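Local coordinates for putative outer membrane protein (LpxR) (Salmonella typhimurium, PDB 3FID) that probably removes acyl chains from the lipid A part of lipopolysaccharide as a deacylase embedded in the outer membrane, at residues K146-L151 with Y165-A170; W96-L101 with N194-F199; F176-Y181 with G200-R205. All blocks are in the same frame, centred on the assembly; numbering follows the deposited sequence.

Contact 1 of 3, residues K146-L151 with Y165-A170. With CXE (pentaethylene glycol monodecyl ether), chain M.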
loop_
_atom_site.group_PDB
_atom_site.type_symbol
_atom_site.label_atom_id
_atom_site.label_comp_id
_atom_site.label_asym_id
_atom_site.label_seq_id
_atom_site.Cartn_x
_atom_site.Cartn_y
_atom_site.Cartn_z
ATOM N N LYS A 146 4.152 7.510 11.493
ATOM C CA LYS A 146 4.279 6.084 11.174
ATOM C C LYS A 146 5.500 5.480 11.842
ATOM O O LYS A 146 6.557 6.108 11.915
ATOM C CB LYS A 146 4.404 5.894 9.655
ATOM C CG LYS A 146 3.183 6.382 8.865
ATOM C CD LYS A 146 3.375 6.193 7.386
ATOM C CE LYS A 146 4.207 7.300 6.798
ATOM N NZ LYS A 146 4.513 7.001 5.374
ATOM N N GLY A 147 5.382 4.244 12.292
ATOM C CA GLY A 147 6.567 3.586 12.852
ATOM C C GLY A 147 6.463 2.096 12.643
ATOM O O GLY A 147 5.355 1.549 12.609
ATOM N N MET A 148 7.622 1.448 12.490
ATOM C CA MET A 148 7.679 -0.007 12.391
ATOM C C MET A 148 8.916 -0.520 13.114
ATOM O O MET A 148 9.975 0.106 13.062
ATOM C CB MET A 148 7.701 -0.448 10.927
ATOM C CG MET A 148 7.627 -1.957 10.741
ATOM S SD MET A 148 7.796 -2.416 9.020
ATOM C CE MET A 148 9.553 -2.802 9.078
ATOM N N VAL A 149 8.765 -1.634 13.823
ATOM C CA VAL A 149 9.934 -2.396 14.266
ATOM C C VAL A 149 9.796 -3.862 13.898
ATOM O O VAL A 149 8.733 -4.449 14.050
ATOM C CB VAL A 149 10.233 -2.215 15.782
ATOM C CG1 VAL A 149 9.080 -2.666 16.629
ATOM C CG2 VAL A 149 11.506 -2.983 16.171
ATOM N N SER A 150 10.906 -4.442 13.442
ATOM C CA SER A 150 10.933 -5.814 12.973
ATOM C C SER A 150 12.163 -6.480 13.550
ATOM O O SER A 150 13.225 -5.877 13.576
ATOM C CB SER A 150 11.040 -5.831 11.438
ATOM O OG SER A 150 11.047 -7.160 10.947
ATOM N N LEU A 151 12.008 -7.711 14.036
ATOM C CA LEU A 151 13.152 -8.567 14.300
ATOM C C LEU A 151 13.523 -9.226 12.987
ATOM O O LEU A 151 12.670 -9.401 12.108
ATOM C CB LEU A 151 12.814 -9.630 15.349
ATOM C CG LEU A 151 12.370 -9.112 16.714
ATOM C CD1 LEU A 151 11.823 -10.293 17.521
ATOM C CD2 LEU A 151 13.527 -8.435 17.456
ATOM N N TYR A 165 10.417 -12.473 9.687
ATOM C CA TYR A 165 10.477 -11.084 10.137
ATOM C C TYR A 165 9.206 -10.691 10.874
ATOM O O TYR A 165 8.315 -10.095 10.270
ATOM C CB TYR A 165 10.750 -10.141 8.939
ATOM C CG TYR A 165 11.938 -10.587 8.108
ATOM C CD1 TYR A 165 11.777 -11.335 6.951
ATOM C CD2 TYR A 165 13.235 -10.271 8.514
ATOM C CE1 TYR A 165 12.882 -11.760 6.211
ATOM C CE2 TYR A 165 14.321 -10.690 7.793
ATOM C CZ TYR A 165 14.139 -11.432 6.644
ATOM O OH TYR A 165 15.242 -11.845 5.955
ATOM N N PRO A 166 9.114 -11.039 12.177
ATOM C CA PRO A 166 7.970 -10.577 12.948
ATOM C C PRO A 166 8.134 -9.090 13.231
ATOM O O PRO A 166 9.285 -8.594 13.412
ATOM C CB PRO A 166 8.027 -11.436 14.220
ATOM C CG PRO A 166 9.453 -11.735 14.414
ATOM C CD PRO A 166 10.040 -11.846 12.999
ATOM N N GLU A 167 7.007 -8.375 13.206
ATOM C CA GLU A 167 7.013 -6.921 13.205
ATOM C C GLU A 167 5.775 -6.351 13.911
ATOM O O GLU A 167 4.716 -7.006 13.992
ATOM C CB GLU A 167 7.155 -6.366 11.759
ATOM C CG GLU A 167 5.988 -6.726 10.779
ATOM C CD GLU A 167 4.821 -5.763 10.878
ATOM O OE1 GLU A 167 4.975 -4.614 11.321
ATOM O OE2 GLU A 167 3.668 -6.204 10.455
ATOM N N VAL A 168 5.949 -5.153 14.462
ATOM C CA VAL A 168 4.862 -4.310 14.976
ATOM C C VAL A 168 4.900 -2.959 14.251
ATOM O O VAL A 168 5.982 -2.387 14.042
ATOM C CB VAL A 168 4.992 -4.081 16.519
ATOM C CG1 VAL A 168 3.835 -3.198 17.038
ATOM C CG2 VAL A 168 4.986 -5.419 17.239
ATOM N N SER A 169 3.726 -2.468 13.853
ATOM C CA SER A 169 3.624 -1.183 13.181
ATOM C C SER A 169 2.607 -0.311 13.857
ATOM O O SER A 169 1.673 -0.802 14.477
ATOM C CB SER A 169 3.206 -1.368 11.727
ATOM O OG SER A 169 4.294 -1.886 10.976
ATOM N N ALA A 170 2.753 0.993 13.680
ATOM C CA ALA A 170 1.830 1.934 14.285
ATOM C C ALA A 170 1.683 3.161 13.390
ATOM O O ALA A 170 2.680 3.689 12.843
ATOM C CB ALA A 170 2.321 2.320 15.682
HETATM C C1 CXE M . 17.141 -2.052 22.241
HETATM C C2 CXE M . 15.645 -2.220 22.418
HETATM C C3 CXE M . 15.148 -3.526 21.796
HETATM C C4 CXE M . 13.788 -3.363 21.116
HETATM C C5 CXE M . 13.056 -4.697 20.973
HETATM C C6 CXE M . 11.955 -4.583 19.922
HETATM C C7 CXE M . 11.401 -5.932 19.456
HETATM C C8 CXE M . 10.061 -5.731 18.744
HETATM C C9 CXE M . 9.652 -6.890 17.832
HETATM C C10 CXE M . 8.179 -7.239 18.024
HETATM O O11 CXE M . 7.777 -8.229 17.079
HETATM C C12 CXE M . 6.824 -9.168 17.607
HETATM C C13 CXE M . 5.502 -9.153 16.821
HETATM O O14 CXE M . 4.976 -10.475 16.651
HETATM C C15 CXE M . 3.830 -10.531 15.795
HETATM C C16 CXE M . 3.767 -11.847 15.012
HETATM O O17 CXE M . 2.396 -12.243 14.857
HETATM C C18 CXE M . 2.032 -12.723 13.555
HETATM C C19 CXE M . 0.530 -13.029 13.502
HETATM O O20 CXE M . -0.130 -12.239 12.500
HETATM C C21 CXE M . -1.559 -12.347 12.504
HETATM C C22 CXE M . -1.978 -12.959 11.174
HETATM O O23 CXE M . -3.392 -13.002 11.014
HETATM C C24 CXE M . -3.793 -14.081 10.171
HETATM C C25 CXE M . -4.825 -14.910 10.905
HETATM O O26 CXE M . -5.095 -16.088 10.167
#

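Contact 2 of 3, residues W96-L101 with N194-F199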
loop_
_atom_site.group_PDB
_atom_site.type_symbol
_atom_site.label_atom_id
_atom_site.label_comp_id
_atom_site.label_asym_id
_atom_site.label_seq_id
_atom_site.Cartn_x
_atom_site.Cartn_y
_atom_site.Cartn_z
ATOM N N TRP A 96 19.929 -7.738 14.094
ATOM C CA TRP A 96 18.715 -8.437 14.505
ATOM C C TRP A 96 17.479 -7.526 14.614
ATOM O O TRP A 96 16.419 -8.008 14.985
ATOM C CB TRP A 96 18.931 -9.192 15.825
ATOM C CG TRP A 96 19.411 -8.306 16.928
ATOM C CD1 TRP A 96 20.721 -8.014 17.238
ATOM C CD2 TRP A 96 18.603 -7.581 17.882
ATOM N NE1 TRP A 96 20.775 -7.144 18.314
ATOM C CE2 TRP A 96 19.494 -6.867 18.731
ATOM C CE3 TRP A 96 17.219 -7.467 18.103
ATOM C CZ2 TRP A 96 19.044 -6.047 19.779
ATOM C CZ3 TRP A 96 16.770 -6.650 19.162
ATOM C CH2 TRP A 96 17.686 -5.947 19.976
ATOM N N LEU A 97 17.625 -6.233 14.294
ATOM C CA LEU A 97 16.521 -5.268 14.396
ATOM C C LEU A 97 16.522 -4.278 13.232
ATOM O O LEU A 97 17.550 -3.673 12.938
ATOM C CB LEU A 97 16.603 -4.475 15.703
ATOM C CG LEU A 97 15.268 -3.822 16.091
ATOM C CD1 LEU A 97 14.528 -4.709 17.094
ATOM C CD2 LEU A 97 15.418 -2.413 16.614
ATOM N N ARG A 98 15.370 -4.126 12.573
ATOM C CA ARG A 98 15.129 -3.006 11.669
ATOM C C ARG A 98 14.025 -2.106 12.242
ATOM O O ARG A 98 13.042 -2.600 12.787
ATOM C CB ARG A 98 14.757 -3.492 10.261
ATOM C CG ARG A 98 14.304 -2.365 9.306
ATOM C CD ARG A 98 13.804 -2.903 7.971
ATOM N NE ARG A 98 14.859 -3.503 7.147
ATOM C CZ ARG A 98 15.755 -2.827 6.433
ATOM N NH1 ARG A 98 16.646 -3.492 5.705
ATOM N NH2 ARG A 98 15.801 -1.492 6.474
ATOM N N TYR A 99 14.199 -0.784 12.153
ATOM C CA TYR A 99 13.088 0.124 12.473
ATOM C C TYR A 99 12.902 1.232 11.423
ATOM O O TYR A 99 13.825 1.573 10.666
ATOM C CB TYR A 99 13.208 0.698 13.888
ATOM C CG TYR A 99 14.310 1.713 14.028
ATOM C CD1 TYR A 99 14.034 3.076 13.929
ATOM C CD2 TYR A 99 15.634 1.307 14.243
ATOM C CE1 TYR A 99 15.058 4.030 14.038
ATOM C CE2 TYR A 99 16.667 2.241 14.336
ATOM C CZ TYR A 99 16.368 3.598 14.239
ATOM O OH TYR A 99 17.364 4.532 14.353
ATOM N N ARG A 100 11.693 1.788 11.407
ATOM C CA ARG A 100 11.326 2.855 10.486
ATOM C C ARG A 100 10.491 3.871 11.213
ATOM O O ARG A 100 9.695 3.520 12.077
ATOM C CB ARG A 100 10.518 2.307 9.317
ATOM C CG ARG A 100 11.335 1.543 8.346
ATOM C CD ARG A 100 10.738 1.680 6.982
ATOM N NE ARG A 100 9.931 0.540 6.692
ATOM C CZ ARG A 100 8.802 0.598 5.995
ATOM N NH1 ARG A 100 8.321 1.752 5.513
ATOM N NH2 ARG A 100 8.148 -0.513 5.812
ATOM N N LEU A 101 10.676 5.138 10.856
ATOM C CA LEU A 101 9.943 6.231 11.490
ATOM C C LEU A 101 9.645 7.232 10.398
ATOM O O LEU A 101 10.557 7.663 9.721
ATOM C CB LEU A 101 10.810 6.902 12.570
ATOM C CG LEU A 101 11.002 6.163 13.895
ATOM C CD1 LEU A 101 12.114 6.830 14.705
ATOM C CD2 LEU A 101 9.685 6.171 14.649
ATOM N N ASN A 194 16.166 -8.491 2.113
ATOM C CA ASN A 194 15.187 -9.456 2.628
ATOM C C ASN A 194 14.371 -8.966 3.821
ATOM O O ASN A 194 13.184 -9.316 3.925
ATOM C CB ASN A 194 15.855 -10.790 2.978
ATOM C CG ASN A 194 16.030 -11.684 1.776
ATOM O OD1 ASN A 194 15.647 -11.341 0.648
ATOM N ND2 ASN A 194 16.633 -12.860 2.007
ATOM N N SER A 195 14.992 -8.195 4.724
ATOM C CA SER A 195 14.280 -7.691 5.925
ATOM C C SER A 195 13.516 -6.393 5.669
ATOM O O SER A 195 12.829 -5.907 6.557
ATOM C CB SER A 195 15.228 -7.501 7.130
ATOM O OG SER A 195 16.048 -6.360 6.947
ATOM N N ASP A 196 13.611 -5.853 4.448
ATOM C CA ASP A 196 13.053 -4.535 4.152
ATOM C C ASP A 196 11.595 -4.760 3.730
ATOM O O ASP A 196 11.294 -4.826 2.535
ATOM C CB ASP A 196 13.866 -3.860 3.022
ATOM C CG ASP A 196 13.536 -2.388 2.852
ATOM O OD1 ASP A 196 13.055 -1.759 3.823
ATOM O OD2 ASP A 196 13.780 -1.865 1.742
ATOM N N ASN A 197 10.703 -4.929 4.705
ATOM C CA ASN A 197 9.312 -5.304 4.395
ATOM C C ASN A 197 8.316 -4.265 4.953
ATOM O O ASN A 197 8.723 -3.276 5.575
ATOM C CB ASN A 197 8.984 -6.701 4.951
ATOM C CG ASN A 197 9.931 -7.768 4.451
ATOM O OD1 ASN A 197 9.986 -8.070 3.256
ATOM N ND2 ASN A 197 10.689 -8.344 5.371
ATOM N N GLY A 198 7.023 -4.503 4.769
ATOM C CA GLY A 198 6.004 -3.609 5.296
ATOM C C GLY A 198 4.639 -3.854 4.670
ATOM O O GLY A 198 4.532 -4.424 3.551
ATOM N N PHE A 199 3.606 -3.401 5.392
ATOM C CA PHE A 199 2.211 -3.560 5.025
ATOM C C PHE A 199 1.496 -2.202 5.105
ATOM O O PHE A 199 1.936 -1.292 5.828
ATOM C CB PHE A 199 1.507 -4.479 6.011
ATOM C CG PHE A 199 2.121 -5.865 6.093
ATOM C CD1 PHE A 199 1.632 -6.902 5.287
ATOM C CD2 PHE A 199 3.188 -6.119 6.970
ATOM C CE1 PHE A 199 2.190 -8.188 5.365
ATOM C CE2 PHE A 199 3.733 -7.404 7.080
ATOM C CZ PHE A 199 3.247 -8.438 6.274
HETATM O O HOH W 1 11.083 -1.837 5.621
#

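Contact 3 of 3, residues F176-Y181 with G200-R205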
loop_
_atom_site.group_PDB
_atom_site.type_symbol
_atom_site.label_atom_id
_atom_site.label_comp_id
_atom_site.label_asym_id
_atom_site.label_seq_id
_atom_site.Cartn_x
_atom_site.Cartn_y
_atom_site.Cartn_z
ATOM N N PHE A 176 -5.614 8.392 9.445
ATOM C CA PHE A 176 -5.556 6.954 9.779
ATOM C C PHE A 176 -4.847 6.722 11.108
ATOM O O PHE A 176 -3.831 7.369 11.421
ATOM C CB PHE A 176 -4.787 6.142 8.720
ATOM C CG PHE A 176 -5.273 6.346 7.309
ATOM C CD1 PHE A 176 -6.316 5.563 6.780
ATOM C CD2 PHE A 176 -4.684 7.315 6.509
ATOM C CE1 PHE A 176 -6.743 5.758 5.464
ATOM C CE2 PHE A 176 -5.085 7.502 5.206
ATOM C CZ PHE A 176 -6.118 6.729 4.663
ATOM N N GLN A 177 -5.350 5.748 11.850
ATOM C CA GLN A 177 -4.779 5.409 13.130
ATOM C C GLN A 177 -5.018 3.927 13.360
ATOM O O GLN A 177 -6.145 3.458 13.293
ATOM C CB GLN A 177 -5.373 6.276 14.240
ATOM C CG GLN A 177 -4.704 6.070 15.582
ATOM C CD GLN A 177 -4.705 7.353 16.390
ATOM O OE1 GLN A 177 -4.003 8.315 16.066
ATOM N NE2 GLN A 177 -5.539 7.392 17.415
ATOM N N TYR A 178 -3.923 3.198 13.541
ATOM C CA TYR A 178 -3.973 1.764 13.811
ATOM C C TYR A 178 -2.698 1.239 14.455
ATOM O O TYR A 178 -1.661 1.912 14.457
ATOM C CB TYR A 178 -4.337 0.961 12.554
ATOM C CG TYR A 178 -3.292 0.937 11.448
ATOM C CD1 TYR A 178 -3.461 1.693 10.285
ATOM C CD2 TYR A 178 -2.136 0.143 11.557
ATOM C CE1 TYR A 178 -2.495 1.632 9.226
ATOM C CE2 TYR A 178 -1.198 0.092 10.547
ATOM C CZ TYR A 178 -1.385 0.837 9.377
ATOM O OH TYR A 178 -0.427 0.777 8.369
ATOM N N LEU A 179 -2.810 0.037 15.018
ATOM C CA LEU A 179 -1.673 -0.694 15.560
ATOM C C LEU A 179 -1.683 -2.053 14.866
ATOM O O LEU A 179 -2.708 -2.738 14.872
ATOM C CB LEU A 179 -1.807 -0.883 17.081
ATOM C CG LEU A 179 -0.643 -1.669 17.721
ATOM C CD1 LEU A 179 0.684 -0.901 17.651
ATOM C CD2 LEU A 179 -0.958 -2.092 19.190
ATOM N N GLY A 180 -0.576 -2.412 14.232
ATOM C CA GLY A 180 -0.495 -3.664 13.493
ATOM C C GLY A 180 0.607 -4.604 13.995
ATOM O O GLY A 180 1.605 -4.172 14.554
ATOM N N TYR A 181 0.411 -5.900 13.773
ATOM C CA TYR A 181 1.424 -6.904 14.107
ATOM C C TYR A 181 1.323 -8.007 13.083
ATOM O O TYR A 181 0.236 -8.365 12.639
ATOM C CB TYR A 181 1.233 -7.482 15.526
ATOM C CG TYR A 181 -0.194 -7.841 15.883
ATOM C CD1 TYR A 181 -0.658 -9.157 15.811
ATOM C CD2 TYR A 181 -1.093 -6.840 16.301
ATOM C CE1 TYR A 181 -1.998 -9.481 16.165
ATOM C CE2 TYR A 181 -2.411 -7.142 16.633
ATOM C CZ TYR A 181 -2.854 -8.459 16.567
ATOM O OH TYR A 181 -4.168 -8.694 16.913
ATOM N N GLY A 200 0.382 -2.101 4.395
ATOM C CA GLY A 200 -0.516 -0.953 4.561
ATOM C C GLY A 200 0.234 0.337 4.312
ATOM O O GLY A 200 0.920 0.482 3.282
ATOM N N LEU A 201 0.122 1.280 5.251
ATOM C CA LEU A 201 0.787 2.580 5.080
ATOM C C LEU A 201 2.305 2.501 5.326
ATOM O O LEU A 201 3.027 3.493 5.172
ATOM C CB LEU A 201 0.112 3.622 5.984
ATOM C CG LEU A 201 -1.347 3.961 5.592
ATOM C CD1 LEU A 201 -2.038 4.790 6.706
ATOM C CD2 LEU A 201 -1.472 4.666 4.266
ATOM N N LEU A 202 2.782 1.323 5.725
ATOM C CA LEU A 202 4.213 1.096 5.892
ATOM C C LEU A 202 4.781 0.290 4.701
ATOM O O LEU A 202 5.954 -0.063 4.688
ATOM C CB LEU A 202 4.512 0.387 7.241
ATOM C CG LEU A 202 4.613 1.134 8.588
ATOM C CD1 LEU A 202 5.816 2.097 8.665
ATOM C CD2 LEU A 202 3.286 1.853 8.941
ATOM N N SER A 203 3.969 0.045 3.675
ATOM C CA SER A 203 4.451 -0.703 2.529
ATOM C C SER A 203 5.519 0.123 1.779
ATOM O O SER A 203 5.473 1.363 1.749
ATOM C CB SER A 203 3.276 -1.174 1.655
ATOM O OG SER A 203 2.816 -0.161 0.786
ATOM N N ARG A 204 6.520 -0.552 1.237
ATOM C CA ARG A 204 7.668 0.191 0.732
ATOM C C ARG A 204 7.422 0.696 -0.696
ATOM O O ARG A 204 8.105 1.620 -1.145
ATOM C CB ARG A 204 8.957 -0.604 0.909
ATOM C CG ARG A 204 9.419 -0.698 2.414
ATOM C CD ARG A 204 10.313 0.501 2.751
ATOM N NE ARG A 204 11.623 0.256 2.161
ATOM C CZ ARG A 204 12.527 1.179 1.878
ATOM N NH1 ARG A 204 12.283 2.470 2.100
ATOM N NH2 ARG A 204 13.662 0.803 1.336
ATOM N N ARG A 205 6.427 0.114 -1.371
ATOM C CA ARG A 205 5.933 0.613 -2.675
ATOM C C ARG A 205 7.073 0.883 -3.664
ATOM O O ARG A 205 7.134 1.942 -4.300
ATOM C CB ARG A 205 5.059 1.873 -2.481
ATOM C CG ARG A 205 3.873 1.622 -1.523
ATOM C CD ARG A 205 2.957 2.831 -1.388
ATOM N NE ARG A 205 2.171 3.114 -2.599
ATOM C CZ ARG A 205 1.132 3.957 -2.622
ATOM N NH1 ARG A 205 0.771 4.578 -1.505
ATOM N NH2 ARG A 205 0.429 4.162 -3.745
#

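Contact 1 of 3, residues K146-L151 with Y165-A170
Gly-147 pairs with Ala-170 and Val-149 with Val-168 across two antiparallel strand segments whose axes come within 4.7 Å at 159°, the first pair joined by Gly-147 N to Ala-170 O (2.8 Å) and its return bond, the second likewise in both directions. Leu-151 N adds a fifth bond, to Pro-166 O at 2.9 Å, while the proline nitrogen has no hydrogen to return.

One face, carrying Val-149, Leu-151, Pro-166, Val-168 and Ala-170, holds branched or compact apolar groups and meets the detergent. Leu-151 crosses Pro-166 at about a right angle, its CB 4.1 Å from Pro-166 CG, and its CG lies 3.7 Å from C9 of the decyl chain. Val-168 CG2 touches C10 at 3.8 Å, while Val-149 packs both methyls on the tail. Such a surface suits the lipid-facing wall of an outer-membrane barrel.

The other face is buried and mixed, Met-148 beside Ser-150, Ser-169 and Glu-167. The small Ser-169 hydroxyl lets Met-148 CG, anti to its backbone N (chi1 -175°), come within 3.3 Å of OG, with SD farther off. That hydroxyl donates to Glu-167 OE1 over 2.8 Å, on the syn side, and bonds weakly to Glu-224 OE2, which lies close to Glu-167 OE2. Lys-146 NZ makes a salt bridge to Asp-104, a zinc ligand with His-54 and His-84.

Strand 97-108 flanks this hairpin beyond 140-157, and strand 176-188 beyond 160-173, while Leu-202 and Phe-199 of the loop that follows helix 191-194 touch Met-148 and Glu-167.

Contact 2 of 3, residues W96-L101 with N194-F199
Ser-195 OG is gripped by two nitrogens of Arg-98, which approach it side-on: NE at 3.1 Å and NH1 at 3.2 Å. As it accepts both, the hydroxyl can give its own proton to Thr-192 O. Serine suits the place because one small group accepts and donates at once; its chi1 of 74°, with OG between the backbone N and the carbonyl carbon, sets the oxygen at the guanidinium edge, close to its plane. A weak bond from Arg-98 NE to Ser-195 O adds to the hold.

Asp-196 lies over a face of the same guanidinium. Its OD1 is 3.8 Å from Arg-98 NH2, a long salt bridge in which charge alone acts, since no N-H points at the oxygen; the guanidinium and carboxylate planes are 36° apart. The second carboxylate oxygen pairs with Arg-204, and Arg-98 NH2 turns to Asn-90 and His-209.

Asp-196 centres an inverse gamma turn in the loop that follows helix 191-194. This loop folds into the barrel, where it meets the inward side chains of strand 97-108; long arginines suit that wall because they bridge from strand to loop.

Two residues along, Arg-100 NH2 donates to Asn-197 O at 2.8 Å, with the donor tilted 25° from the carbonyl plane, and also to Leu-202 O. A water gives its protons to Asp-196 OD1 (2.7 Å) and Asn-197 O and receives a weak bond from Arg-100 NE. Gly-198 passes beside NH2 with its CA, where a side chain would collide with that nitrogen, and Glu-88 takes the charge at Arg-100 NH1.

Contact 3 of 3, residues F176-Y181 with G200-R205
Tyr-178 points from strand 176-188 toward Leu-201, and its side chain can be followed from CB to the hydroxyl. At CB the chain turns so that CG lies between the backbone N and the carbonyl carbon (chi1 68°). Further out, the ring passes Leu-201 obliquely, with CE1 4.1 Å from Leu-201 CD1; Arg-226 makes a cation-pi contact with the same ring. At the tip, OH accepts the backbone N-H of Leu-201 over 3.2 Å at an N-H...O angle of 147°. While it does so, the hydroxyl has Leu-201 CB (3.8 Å) and Leu-202 CD2 (3.9 Å) beside it. A tyrosine suits the place because its ring spans the gap to the loop and carries a polar atom at its far end.

Phe-176, two residues earlier on the strand and so on the same face, meets Leu-201 at about a right angle. Its CG is 3.6 Å from Leu-201 CD1, and CB and CD2 are nearly as close, so this one methyl packs against both aromatic residues. Phe-82 adds a further ring beside Phe-176 and also touches Leu-201.

Gly-200 precedes the 3-10 segment 201-202 with a positive phi of 57°, which favours glycine. Its carbonyl accepts Ser-203 N at 3.1 Å, closing the short turn. The loop lies against the inner side of strand 176-188 in the barrel, the Leu-201 side chain about 6 Å from those of the zinc ligands His-84 and Asp-104.

The contact thus combines apolar packing of the Leu-201 methyl with one directed bond, in which the phenol oxygen gives the Leu-201 N-H an acceptor.

Contact 1 belongs to the barrel wall, and contacts 2 and 3 join that wall to the loop inside it; their centres are 7 Å (contacts 1 and 2), 9 Å (1 and 3) and 12 Å (2 and 3) apart. Strands 97-108, 140-157, 160-173 and 176-188 run side by side, so contact 1 is the hairpin in the middle, flanked by the strand of contact 2 and that of contact 3. The loop after helix 191-194 supplies both 194-199 and 200-205. Along the chain, contact 1 falls between the two segments of contact 2 and closes before contact 3 opens, whereas contacts 2 and 3 alternate. One continuous loop thus appears to occupy the barrel interior near zinc-binding residues.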